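Local coordinates for protein integral membrane indolylacetylinositol arabinosyltransferase EmbB (Mycolicibacterium smegmatis MC2 155, PDB 7BVC) that probably transfers arabinose at the cell membrane to build the arabinan of cell-wall arabinogalactan, and binds the drug ethambutol, at residues V883-A888 with V930-E935; P143-I148 with V162-I167; M292-E297 with Q981-H986; T423-L428 with T473-V478. All blocks are in the same frame, centred on the assembly; numbering follows the deposited sequence.

Contact 1: residues V883-A888 with V930-E935; sequences VDLEYA and VRVVAE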
loop_
_atom_site.group_PDB
_atom_site.type_symbol
_atom_site.label_atom_id
_atom_site.label_comp_id
_atom_site.label_asym_id
_atom_site.label_seq_id
_atom_site.Cartn_x
_atom_site.Cartn_y
_atom_site.Cartn_z
ATOM N N VAL B 883 -30.846 0.674 -21.248
ATOM C CA VAL B 883 -31.582 1.839 -21.726
ATOM C C VAL B 883 -31.008 2.198 -23.088
ATOM O O VAL B 883 -29.819 2.519 -23.195
ATOM C CB VAL B 883 -31.484 3.038 -20.767
ATOM C CG1 VAL B 883 -32.157 4.256 -21.381
ATOM C CG2 VAL B 883 -32.119 2.701 -19.431
ATOM N N ASP B 884 -31.843 2.142 -24.123
ATOM C CA ASP B 884 -31.375 2.374 -25.482
ATOM C C ASP B 884 -32.197 3.461 -26.160
ATOM O O ASP B 884 -32.994 4.143 -25.507
ATOM C CB ASP B 884 -31.422 1.081 -26.298
ATOM C CG ASP B 884 -30.253 0.165 -25.998
ATOM O OD1 ASP B 884 -29.315 0.604 -25.304
ATOM O OD2 ASP B 884 -30.269 -0.997 -26.458
ATOM N N LEU B 885 -32.007 3.635 -27.465
ATOM C CA LEU B 885 -32.646 4.730 -28.187
ATOM C C LEU B 885 -33.071 4.219 -29.554
ATOM O O LEU B 885 -32.218 3.928 -30.397
ATOM C CB LEU B 885 -31.697 5.914 -28.325
ATOM C CG LEU B 885 -32.362 7.254 -28.611
ATOM C CD1 LEU B 885 -32.820 7.877 -27.310
ATOM C CD2 LEU B 885 -31.423 8.181 -29.360
ATOM N N GLU B 886 -34.376 4.118 -29.778
ATOM C CA GLU B 886 -34.896 3.698 -31.070
ATOM C C GLU B 886 -35.227 4.914 -31.922
ATOM O O GLU B 886 -35.792 5.894 -31.431
ATOM C CB GLU B 886 -36.141 2.828 -30.892
ATOM C CG GLU B 886 -35.842 1.356 -30.699
ATOM C CD GLU B 886 -36.901 0.467 -31.309
ATOM O OE1 GLU B 886 -37.930 1.001 -31.772
ATOM O OE2 GLU B 886 -36.706 -0.765 -31.330
ATOM N N TYR B 887 -34.868 4.849 -33.201
ATOM C CA TYR B 887 -35.161 5.915 -34.147
ATOM C C TYR B 887 -36.023 5.374 -35.276
ATOM O O TYR B 887 -35.817 4.253 -35.748
ATOM C CB TYR B 887 -33.879 6.540 -34.705
ATOM C CG TYR B 887 -32.868 5.560 -35.255
ATOM C CD1 TYR B 887 -32.937 5.123 -36.569
ATOM C CD2 TYR B 887 -31.830 5.091 -34.463
ATOM C CE1 TYR B 887 -32.009 4.239 -37.076
ATOM C CE2 TYR B 887 -30.898 4.205 -34.961
ATOM C CZ TYR B 887 -30.992 3.782 -36.268
ATOM O OH TYR B 887 -30.065 2.898 -36.768
ATOM N N ALA B 888 -36.990 6.178 -35.701
ATOM C CA ALA B 888 -37.993 5.774 -36.673
ATOM C C ALA B 888 -37.757 6.474 -38.006
ATOM O O ALA B 888 -36.891 7.340 -38.141
ATOM C CB ALA B 888 -39.399 6.068 -36.144
ATOM N N VAL B 930 -37.641 9.657 -32.238
ATOM C CA VAL B 930 -36.757 8.978 -31.298
ATOM C C VAL B 930 -37.566 8.616 -30.061
ATOM O O VAL B 930 -38.435 9.378 -29.629
ATOM C CB VAL B 930 -35.548 9.878 -30.955
ATOM C CG1 VAL B 930 -34.921 9.476 -29.647
ATOM C CG2 VAL B 930 -34.514 9.825 -32.069
ATOM N N ARG B 931 -37.293 7.440 -29.496
ATOM C CA ARG B 931 -37.947 7.027 -28.261
ATOM C C ARG B 931 -36.975 6.208 -27.424
ATOM O O ARG B 931 -35.968 5.696 -27.918
ATOM C CB ARG B 931 -39.223 6.224 -28.525
ATOM C CG ARG B 931 -38.996 4.838 -29.094
ATOM C CD ARG B 931 -40.322 4.135 -29.315
ATOM N NE ARG B 931 -40.149 2.792 -29.855
ATOM C CZ ARG B 931 -41.154 1.977 -30.155
ATOM N NH1 ARG B 931 -40.908 0.770 -30.645
ATOM N NH2 ARG B 931 -42.406 2.372 -29.972
ATOM N N VAL B 932 -37.300 6.086 -26.140
ATOM C CA VAL B 932 -36.455 5.412 -25.163
ATOM C C VAL B 932 -37.031 4.034 -24.878
ATOM O O VAL B 932 -38.221 3.903 -24.571
ATOM C CB VAL B 932 -36.344 6.230 -23.865
ATOM C CG1 VAL B 932 -35.330 5.601 -22.923
ATOM C CG2 VAL B 932 -35.977 7.670 -24.175
ATOM N N VAL B 933 -36.188 3.009 -24.972
ATOM C CA VAL B 933 -36.556 1.645 -24.616
ATOM C C VAL B 933 -35.697 1.232 -23.426
ATOM O O VAL B 933 -34.474 1.084 -23.549
ATOM C CB VAL B 933 -36.406 0.671 -25.797
ATOM C CG1 VAL B 933 -37.509 0.909 -26.810
ATOM C CG2 VAL B 933 -35.059 0.834 -26.474
ATOM N N ALA B 934 -36.330 1.073 -22.268
ATOM C CA ALA B 934 -35.643 0.708 -21.041
ATOM C C ALA B 934 -36.158 -0.635 -20.549
ATOM O O ALA B 934 -37.334 -0.965 -20.722
ATOM C CB ALA B 934 -35.834 1.770 -19.954
ATOM N N GLU B 935 -35.267 -1.408 -19.937
ATOM C CA GLU B 935 -35.618 -2.750 -19.489
ATOM C C GLU B 935 -34.700 -3.161 -18.349
ATOM O O GLU B 935 -33.473 -3.044 -18.455
ATOM C CB GLU B 935 -35.531 -3.747 -20.644
ATOM C CG GLU B 935 -36.055 -5.127 -20.311
ATOM C CD GLU B 935 -36.059 -6.044 -21.515
ATOM O OE1 GLU B 935 -35.607 -5.609 -22.595
ATOM O OE2 GLU B 935 -36.522 -7.196 -21.388
#

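Contact 2: residues P143-I148 with V162-I167; sequences PDCQRI and VGLTQI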
loop_
_atom_site.group_PDB
_atom_site.type_symbol
_atom_site.label_atom_id
_atom_site.label_comp_id
_atom_site.label_asym_id
_atom_site.label_seq_id
_atom_site.Cartn_x
_atom_site.Cartn_y
_atom_site.Cartn_z
ATOM N N PRO B 143 -31.999 47.256 31.886
ATOM C CA PRO B 143 -31.276 48.534 31.852
ATOM C C PRO B 143 -30.048 48.569 32.751
ATOM O O PRO B 143 -29.846 49.531 33.501
ATOM C CB PRO B 143 -32.339 49.536 32.317
ATOM C CG PRO B 143 -33.207 48.747 33.235
ATOM C CD PRO B 143 -33.193 47.315 32.748
ATOM N N ASP B 144 -29.222 47.527 32.683
ATOM C CA ASP B 144 -27.958 47.491 33.408
ATOM C C ASP B 144 -26.769 47.056 32.567
ATOM O O ASP B 144 -25.629 47.248 33.011
ATOM C CB ASP B 144 -28.061 46.580 34.643
ATOM C CG ASP B 144 -28.457 45.153 34.296
ATOM O OD1 ASP B 144 -28.364 44.755 33.116
ATOM O OD2 ASP B 144 -28.861 44.418 35.222
ATOM N N CYS B 145 -27.000 46.530 31.369
ATOM C CA CYS B 145 -25.895 46.111 30.506
ATOM C C CYS B 145 -25.269 47.306 29.783
ATOM O O CYS B 145 -25.977 48.217 29.353
ATOM C CB CYS B 145 -26.375 45.072 29.490
ATOM S SG CYS B 145 -25.319 43.609 29.363
ATOM N N GLN B 146 -23.943 47.302 29.651
ATOM C CA GLN B 146 -23.242 48.388 28.981
ATOM C C GLN B 146 -22.631 47.955 27.659
ATOM O O GLN B 146 -22.856 48.609 26.636
ATOM C CB GLN B 146 -22.151 48.967 29.900
ATOM C CG GLN B 146 -22.675 49.658 31.147
ATOM C CD GLN B 146 -21.575 50.352 31.927
ATOM O OE1 GLN B 146 -20.941 49.754 32.795
ATOM N NE2 GLN B 146 -21.340 51.620 31.614
ATOM N N ARG B 147 -21.873 46.859 27.647
ATOM C CA ARG B 147 -21.183 46.399 26.452
ATOM C C ARG B 147 -21.077 44.881 26.502
ATOM O O ARG B 147 -21.521 44.236 27.455
ATOM C CB ARG B 147 -19.789 47.028 26.335
ATOM C CG ARG B 147 -19.769 48.512 26.024
ATOM C CD ARG B 147 -18.369 49.074 26.181
ATOM N NE ARG B 147 -18.128 49.545 27.541
ATOM C CZ ARG B 147 -17.175 49.073 28.337
ATOM N NH1 ARG B 147 -17.030 49.560 29.561
ATOM N NH2 ARG B 147 -16.365 48.115 27.909
ATOM N N ILE B 148 -20.488 44.316 25.450
ATOM C CA ILE B 148 -20.103 42.911 25.382
ATOM C C ILE B 148 -18.785 42.855 24.623
ATOM O O ILE B 148 -18.716 43.297 23.471
ATOM C CB ILE B 148 -21.157 42.037 24.679
ATOM C CG1 ILE B 148 -22.480 42.043 25.445
ATOM C CG2 ILE B 148 -20.648 40.617 24.527
ATOM C CD1 ILE B 148 -23.618 41.390 24.702
ATOM N N VAL B 162 -19.885 43.572 30.579
ATOM C CA VAL B 162 -19.665 44.681 31.505
ATOM C C VAL B 162 -20.983 45.272 31.985
ATOM O O VAL B 162 -21.855 45.613 31.179
ATOM C CB VAL B 162 -18.800 45.768 30.846
ATOM C CG1 VAL B 162 -18.361 46.795 31.872
ATOM C CG2 VAL B 162 -17.601 45.145 30.149
ATOM N N GLY B 163 -21.129 45.394 33.301
ATOM C CA GLY B 163 -22.357 45.829 33.922
ATOM C C GLY B 163 -23.137 44.723 34.602
ATOM O O GLY B 163 -23.940 45.009 35.497
ATOM N N LEU B 164 -22.919 43.476 34.203
ATOM C CA LEU B 164 -23.617 42.330 34.762
ATOM C C LEU B 164 -22.712 41.566 35.720
ATOM O O LEU B 164 -21.487 41.563 35.581
ATOM C CB LEU B 164 -24.096 41.390 33.653
ATOM C CG LEU B 164 -25.532 41.549 33.154
ATOM C CD1 LEU B 164 -25.686 42.828 32.353
ATOM C CD2 LEU B 164 -25.944 40.342 32.326
ATOM N N THR B 165 -23.337 40.921 36.699
ATOM C CA THR B 165 -22.670 39.999 37.603
ATOM C C THR B 165 -23.375 38.650 37.546
ATOM O O THR B 165 -24.546 38.557 37.167
ATOM C CB THR B 165 -22.658 40.525 39.044
ATOM O OG1 THR B 165 -24.002 40.699 39.506
ATOM C CG2 THR B 165 -21.923 41.854 39.124
ATOM N N GLN B 166 -22.652 37.601 37.925
ATOM C CA GLN B 166 -23.216 36.262 37.880
ATOM C C GLN B 166 -24.339 36.112 38.902
ATOM O O GLN B 166 -24.356 36.764 39.951
ATOM C CB GLN B 166 -22.136 35.210 38.135
ATOM C CG GLN B 166 -20.928 35.318 37.225
ATOM C CD GLN B 166 -20.368 33.962 36.847
ATOM O OE1 GLN B 166 -21.030 32.938 37.014
ATOM N NE2 GLN B 166 -19.143 33.949 36.335
ATOM N N ILE B 167 -25.286 35.233 38.585
ATOM C CA ILE B 167 -26.414 34.966 39.467
ATOM C C ILE B 167 -26.512 33.505 39.884
ATOM O O ILE B 167 -27.185 33.207 40.884
ATOM C CB ILE B 167 -27.741 35.424 38.829
ATOM C CG1 ILE B 167 -27.992 34.673 37.522
ATOM C CG2 ILE B 167 -27.733 36.924 38.599
ATOM C CD1 ILE B 167 -29.382 34.886 36.955
#

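Contact 3: residues M292-E297 with Q981-H986; sequences MARTAE and QQPMLH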
loop_
_atom_site.group_PDB
_atom_site.type_symbol
_atom_site.label_atom_id
_atom_site.label_comp_id
_atom_site.label_asym_id
_atom_site.label_seq_id
_atom_site.Cartn_x
_atom_site.Cartn_y
_atom_site.Cartn_z
ATOM N N MET B 292 1.764 27.952 -8.850
ATOM C CA MET B 292 2.635 28.543 -7.841
ATOM C C MET B 292 3.403 29.732 -8.404
ATOM O O MET B 292 3.630 30.723 -7.702
ATOM C CB MET B 292 3.605 27.498 -7.297
ATOM C CG MET B 292 2.973 26.471 -6.386
ATOM S SD MET B 292 4.173 25.720 -5.274
ATOM C CE MET B 292 5.633 25.715 -6.304
ATOM N N ALA B 293 3.814 29.650 -9.669
ATOM C CA ALA B 293 4.640 30.687 -10.272
ATOM C C ALA B 293 3.842 31.844 -10.854
ATOM O O ALA B 293 4.366 32.961 -10.927
ATOM C CB ALA B 293 5.521 30.085 -11.371
ATOM N N ARG B 294 2.597 31.617 -11.272
ATOM C CA ARG B 294 1.800 32.693 -11.849
ATOM C C ARG B 294 1.244 33.655 -10.808
ATOM O O ARG B 294 0.756 34.725 -11.182
ATOM C CB ARG B 294 0.648 32.112 -12.671
ATOM C CG ARG B 294 1.072 31.526 -14.000
ATOM C CD ARG B 294 -0.089 30.846 -14.697
ATOM N NE ARG B 294 -1.053 31.808 -15.220
ATOM C CZ ARG B 294 -2.238 31.478 -15.721
ATOM N NH1 ARG B 294 -2.608 30.207 -15.767
ATOM N NH2 ARG B 294 -3.052 32.419 -16.174
ATOM N N THR B 295 1.301 33.306 -9.521
ATOM C CA THR B 295 0.767 34.149 -8.462
ATOM C C THR B 295 1.833 34.700 -7.526
ATOM O O THR B 295 1.500 35.492 -6.634
ATOM C CB THR B 295 -0.264 33.369 -7.633
ATOM O OG1 THR B 295 0.411 32.387 -6.837
ATOM C CG2 THR B 295 -1.256 32.669 -8.539
ATOM N N ALA B 296 3.096 34.314 -7.704
ATOM C CA ALA B 296 4.154 34.663 -6.767
ATOM C C ALA B 296 4.582 36.120 -6.848
ATOM O O ALA B 296 5.281 36.590 -5.946
ATOM C CB ALA B 296 5.370 33.767 -6.992
ATOM N N GLU B 297 4.193 36.846 -7.893
ATOM C CA GLU B 297 4.532 38.260 -7.977
ATOM C C GLU B 297 3.465 39.148 -7.360
ATOM O O GLU B 297 3.794 40.180 -6.765
ATOM C CB GLU B 297 4.762 38.670 -9.433
ATOM C CG GLU B 297 5.425 40.028 -9.581
ATOM C CD GLU B 297 5.390 40.542 -11.004
ATOM O OE1 GLU B 297 4.553 40.056 -11.793
ATOM O OE2 GLU B 297 6.201 41.431 -11.335
ATOM N N GLN B 981 -6.942 30.787 -18.573
ATOM C CA GLN B 981 -7.768 31.201 -17.450
ATOM C C GLN B 981 -6.900 31.802 -16.353
ATOM O O GLN B 981 -5.716 31.482 -16.219
ATOM C CB GLN B 981 -8.565 30.018 -16.906
ATOM C CG GLN B 981 -8.894 28.960 -17.947
ATOM C CD GLN B 981 -9.741 29.497 -19.080
ATOM O OE1 GLN B 981 -10.592 30.358 -18.877
ATOM N NE2 GLN B 981 -9.511 28.988 -20.284
ATOM N N GLN B 982 -7.500 32.683 -15.563
ATOM C CA GLN B 982 -6.715 33.359 -14.539
ATOM C C GLN B 982 -6.934 32.699 -13.191
ATOM O O GLN B 982 -8.085 32.442 -12.814
ATOM C CB GLN B 982 -7.095 34.834 -14.458
ATOM C CG GLN B 982 -6.015 35.705 -13.846
ATOM C CD GLN B 982 -6.576 36.943 -13.185
ATOM O OE1 GLN B 982 -7.771 37.024 -12.904
ATOM N NE2 GLN B 982 -5.712 37.919 -12.932
ATOM N N PRO B 983 -5.873 32.415 -12.435
ATOM C CA PRO B 983 -6.054 31.784 -11.124
ATOM C C PRO B 983 -6.624 32.741 -10.092
ATOM O O PRO B 983 -6.902 33.906 -10.390
ATOM C CB PRO B 983 -4.635 31.341 -10.754
ATOM C CG PRO B 983 -3.758 32.303 -11.462
ATOM C CD PRO B 983 -4.451 32.627 -12.754
ATOM N N MET B 984 -6.795 32.254 -8.870
ATOM C CA MET B 984 -7.342 33.041 -7.768
ATOM C C MET B 984 -6.169 33.637 -6.998
ATOM O O MET B 984 -5.540 32.964 -6.179
ATOM C CB MET B 984 -8.227 32.169 -6.887
ATOM C CG MET B 984 -8.867 32.888 -5.724
ATOM S SD MET B 984 -9.785 31.751 -4.672
ATOM C CE MET B 984 -8.519 30.552 -4.277
ATOM N N LEU B 985 -5.874 34.907 -7.267
ATOM C CA LEU B 985 -4.724 35.565 -6.670
ATOM C C LEU B 985 -4.972 35.849 -5.190
ATOM O O LEU B 985 -6.102 35.805 -4.696
ATOM C CB LEU B 985 -4.411 36.866 -7.404
ATOM C CG LEU B 985 -4.069 36.772 -8.891
ATOM C CD1 LEU B 985 -3.892 38.158 -9.480
ATOM C CD2 LEU B 985 -2.818 35.943 -9.098
ATOM N N HIS B 986 -3.887 36.150 -4.482
ATOM C CA HIS B 986 -3.959 36.530 -3.080
ATOM C C HIS B 986 -2.827 37.498 -2.777
ATOM O O HIS B 986 -1.739 37.399 -3.349
ATOM C CB HIS B 986 -3.885 35.308 -2.156
ATOM C CG HIS B 986 -2.503 34.760 -1.977
ATOM N ND1 HIS B 986 -1.973 33.796 -2.805
ATOM C CD2 HIS B 986 -1.550 35.031 -1.055
ATOM C CE1 HIS B 986 -0.749 33.501 -2.406
ATOM N NE2 HIS B 986 -0.468 34.237 -1.346
#

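Contact 4: residues T423-L428 with T473-V478; sequences TAAFTL and TVILAV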
loop_
_atom_site.group_PDB
_atom_site.type_symbol
_atom_site.label_atom_id
_atom_site.label_comp_id
_atom_site.label_asym_id
_atom_site.label_seq_id
_atom_site.Cartn_x
_atom_site.Cartn_y
_atom_site.Cartn_z
ATOM N N THR B 423 28.538 24.647 -7.132
ATOM C CA THR B 423 27.550 23.959 -7.956
ATOM C C THR B 423 26.716 22.992 -7.122
ATOM O O THR B 423 25.487 22.942 -7.260
ATOM C CB THR B 423 28.242 23.220 -9.101
ATOM O OG1 THR B 423 28.950 24.160 -9.918
ATOM C CG2 THR B 423 27.223 22.490 -9.954
ATOM N N ALA B 424 27.367 22.226 -6.245
ATOM C CA ALA B 424 26.642 21.285 -5.396
ATOM C C ALA B 424 25.712 22.011 -4.435
ATOM O O ALA B 424 24.574 21.580 -4.220
ATOM C CB ALA B 424 27.627 20.404 -4.630
ATOM N N ALA B 425 26.172 23.121 -3.855
ATOM C CA ALA B 425 25.309 23.899 -2.971
ATOM C C ALA B 425 24.091 24.431 -3.717
ATOM O O ALA B 425 22.960 24.330 -3.227
ATOM C CB ALA B 425 26.099 25.048 -2.346
ATOM N N PHE B 426 24.299 24.983 -4.915
ATOM C CA PHE B 426 23.192 25.580 -5.652
ATOM C C PHE B 426 22.200 24.527 -6.127
ATOM O O PHE B 426 20.991 24.777 -6.150
ATOM C CB PHE B 426 23.721 26.392 -6.831
ATOM C CG PHE B 426 23.927 27.841 -6.517
ATOM C CD1 PHE B 426 25.144 28.292 -6.038
ATOM C CD2 PHE B 426 22.902 28.751 -6.689
ATOM C CE1 PHE B 426 25.334 29.625 -5.742
ATOM C CE2 PHE B 426 23.086 30.084 -6.396
ATOM C CZ PHE B 426 24.304 30.522 -5.921
ATOM N N THR B 427 22.682 23.347 -6.511
ATOM C CA THR B 427 21.757 22.298 -6.914
ATOM C C THR B 427 21.122 21.586 -5.729
ATOM O O THR B 427 20.112 20.899 -5.909
ATOM C CB THR B 427 22.454 21.280 -7.815
ATOM O OG1 THR B 427 21.486 20.360 -8.331
ATOM C CG2 THR B 427 23.478 20.516 -7.039
ATOM N N LEU B 428 21.685 21.728 -4.527
ATOM C CA LEU B 428 20.985 21.283 -3.329
ATOM C C LEU B 428 19.920 22.282 -2.904
ATOM O O LEU B 428 18.905 21.891 -2.318
ATOM C CB LEU B 428 21.984 21.059 -2.191
ATOM C CG LEU B 428 21.462 20.525 -0.857
ATOM C CD1 LEU B 428 22.419 19.491 -0.299
ATOM C CD2 LEU B 428 21.272 21.656 0.140
ATOM N N THR B 473 29.727 28.451 1.573
ATOM C CA THR B 473 28.750 29.274 2.284
ATOM C C THR B 473 28.500 30.568 1.510
ATOM O O THR B 473 28.895 31.662 1.907
ATOM C CB THR B 473 29.227 29.551 3.704
ATOM O OG1 THR B 473 29.756 28.348 4.274
ATOM C CG2 THR B 473 28.075 30.039 4.565
ATOM N N VAL B 474 27.842 30.412 0.363
ATOM C CA VAL B 474 27.388 31.561 -0.417
ATOM C C VAL B 474 25.938 31.444 -0.848
ATOM O O VAL B 474 25.320 32.460 -1.217
ATOM C CB VAL B 474 28.299 31.773 -1.647
ATOM C CG1 VAL B 474 28.094 30.662 -2.663
ATOM C CG2 VAL B 474 28.080 33.147 -2.272
ATOM N N ILE B 475 25.330 30.256 -0.806
ATOM C CA ILE B 475 23.928 30.114 -1.180
ATOM C C ILE B 475 22.986 30.651 -0.118
ATOM O O ILE B 475 21.785 30.775 -0.376
ATOM C CB ILE B 475 23.591 28.640 -1.483
ATOM C CG1 ILE B 475 22.295 28.547 -2.294
ATOM C CG2 ILE B 475 23.484 27.842 -0.197
ATOM C CD1 ILE B 475 21.856 27.150 -2.592
ATOM N N LEU B 476 23.488 30.963 1.079
ATOM C CA LEU B 476 22.628 31.559 2.093
ATOM C C LEU B 476 22.130 32.935 1.680
ATOM O O LEU B 476 20.986 33.286 1.989
ATOM C CB LEU B 476 23.367 31.644 3.428
ATOM C CG LEU B 476 23.756 30.303 4.056
ATOM C CD1 LEU B 476 24.279 30.495 5.467
ATOM C CD2 LEU B 476 22.579 29.346 4.046
ATOM N N ALA B 477 22.951 33.707 0.965
ATOM C CA ALA B 477 22.554 35.021 0.482
ATOM C C ALA B 477 21.490 34.960 -0.601
ATOM O O ALA B 477 20.853 35.982 -0.877
ATOM C CB ALA B 477 23.776 35.776 -0.044
ATOM N N VAL B 478 21.285 33.803 -1.221
ATOM C CA VAL B 478 20.238 33.622 -2.215
ATOM C C VAL B 478 19.008 32.958 -1.609
ATOM O O VAL B 478 17.878 33.279 -1.977
ATOM C CB VAL B 478 20.782 32.808 -3.409
ATOM C CG1 VAL B 478 19.692 32.553 -4.434
ATOM C CG2 VAL B 478 21.960 33.526 -4.043
#

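Contact 1: residues V883-A888 with V930-E935
Strands 883-888 and 930-935 run antiparallel, their axes approaching to 4.7 Å at 147°, with Asp884-Val933 and Glu886-Arg931 as the hydrogen-bonded pairs. The second pair is joined in both directions: Glu886 N gives to Arg931 O at 2.9 Å, and Arg931 N returns the bond to Glu886 O, each donor in the carbonyl plane. Around Asp884 the pairing is looser, since its N reaches Val933 O well but the return bond from Val933 N is weak.

Val883, Leu885 and Tyr887 share one face with Val930, Val932 and Ala934. Leu885, with CG anti to the backbone N, leans its CD1 against Val930 CG1 at 3.5 Å, while Val883 CG1 meets Val932 CG1 at 3.8 Å; branched aliphatic residues suit this buried side. On the opposite face Glu886 and Arg931 lie side by side. In a salt bridge, Arg931 NH1 meets Glu886 OE1 at 3.2 Å from above the carboxylate plane, and NE adds a weak bond to the same oxygen; the two planes lie 32° apart. Glu886 OE2 turns to Arg901, so the carboxylate bridges two cations and is probably held ionised.

In the sheet, 929-936 lies between 882-889 and 837-845, and 882-889 between it and 897-898. Leu885 and Val932 pack on Ile862 of strand 860-866, part of a second antiparallel sheet, a two-layer arrangement consistent with the galactose-binding-like family of the C-terminal domain.

Contact 2: residues P143-I148 with V162-I167
A disulfide-anchored loop of the N-terminal concanavalin-like domain forms this contact: residues 143-148 carry Cys145, bonded to Cys85, as they lead into strand 147-149, and residues 162-167 follow strand 157-159 and lie against them. One backbone hydrogen bond fastens the two segments. Gln146 N donates to Val162 O at 3.1 Å with an N-H...O angle of 155°, arriving almost along the C=O axis.

Next to it, Gly163 comes close to the backbone of Cys145, the two CA atoms 4.9 Å apart. Its positive phi of 106° would press a beta carbon onto the preceding carbonyl, and the same carbon would run into Asp144 O, so a residue without a side chain fits here for two reasons.

Beyond the glycine, Leu164 swings its CD1 in so that a methyl lies against the Cys145 sulphur of the disulfide. The same CD1 lies 3.4 Å from Asp144 OD1, where the side chains cross at about a right angle.

On the other side of the bond, Val162 lies alongside Arg147, and its CB sits over one face of the guanidinium, displaced toward the rim. CG1 is 3.8 Å from Arg147 NH1, and CG2 is near NH2. The bent arginine, turned at chi3, thus rests its flat group on a valine while NH2 forms a salt bridge with Glu149. The disulfide ties 143-148, not 162-167, to Cys85 just after neighbouring strand 80-84. The loop packs beside 147-149, an outer strand of its antiparallel sheet, in a domain consistent with a concanavalin-like beta sandwich.

Contact 3: residues M292-E297 with Q981-H986
Arg294 leaves its helix with CG anti to the carbonyl carbon (chi1 -74°), runs on extended, and then bends at chi3 (72°), which carries the guanidinium across to residues 981-986. Thr295, the next residue, has OG1 between the backbone N and the carbonyl carbon, which sets CG2 anti to that carbon, where it meets Pro983 and Leu985.

The guanidinium grips a single backbone oxygen. Arg294 NH2 donates to Gln981 O at 2.8 Å with an N-H...O angle of 147°, and NH1 adds a weak second bond. The oxygen lies near the guanidinium plane, at its edge, whereas the nitrogen stands above the carbonyl plane. Pro983 crosses the arginine at about a right angle and lays its CD over one face of the guanidinium, 3.7 Å from NH2, so an apolar ring covers part of one face while the edge is bonded to the carbonyl.

This is an interface between domains: helices 287-294 and 296-299 belong to the GT-C-type membrane part, and 981-986 to the C-terminal domain. The same two parts supply the ethambutol pocket, Asp285, Tyr288 and Ile289 coming from the membrane part and Trp972 and Trp1012 from the C-terminal domain; the side chain of Thr295 is about 12 Å from the bound ethambutol.

Thr295 CG2 makes an apolar contact, sliding past Pro983 CG at 3.9 Å and Leu985 CD2 at 3.7 Å. Threonine suits the spot because its other branch, OG1, makes a weak hydrogen bond back to Gln291 O in the helix, leaving the methyl for the neighbouring domain. Arg294 NH1 also has a long, weak ion pair with Asp331.

Contact 4: residues T423-L428 with T473-V478
Two parts of the predicted transmembrane bundle meet here: the last turns of helix 415-428 and the non-helical turn between helices 462-472 and 476-479, with the start of the latter. Thr473 is the first residue to leave the earlier helix, and the irregular turn after it presents Ile475 as a bump. With CG1 anti to the backbone N (chi1 -162°) and chi2 also extended, Ile475 reaches straight out and sets CD1 against the helix backbone, 3.7 Å from Phe426 CA.

Ala425, with only a methyl, leaves room beside the helix backbone for the isoleucine tip. Ala425 CB forms one wall, 4.4 Å from Ile475 CG2, and the ring of Phe426 the other, with Ile475 CG1 over one of its faces. The beta-branched isoleucine suits the place: its CG2 branch faces Ala425 CB, while the CG1-CD1 branch runs past the ring face to the helix backbone.

Phe426 reaches out past the isoleucine to meet two valines. Its CE1 approaches Val474 CG1 at 4.3 Å. The side chains meet through apolar contacts alone; the helix end is tied elsewhere, Trp318 NE1 to Phe426 O. At the far tip of the ring, CZ comes to 4.2 Å from Val478 CG2.

In the fold
From the N terminus, contact 2 comes first, closing a loop of 13 residues within the concanavalin-like domain before any other contact opens. Contact 3 opens next, at 292-297 in the membrane part, and is completed only at 981-986, spanning 683 residues. Within that span lie two shorter closures in series: contact 4, which joins 423-428 to 473-478 in the membrane part, and contact 1, which pairs two strands of the C-terminal domain. None of the contacts cross. Contacts 3 and 4 have centres about 27 Å apart, whereas contacts 1 and 4 lie on opposite sides of the chain's centre. Contact 3 alone joins two family regions; the others are internal.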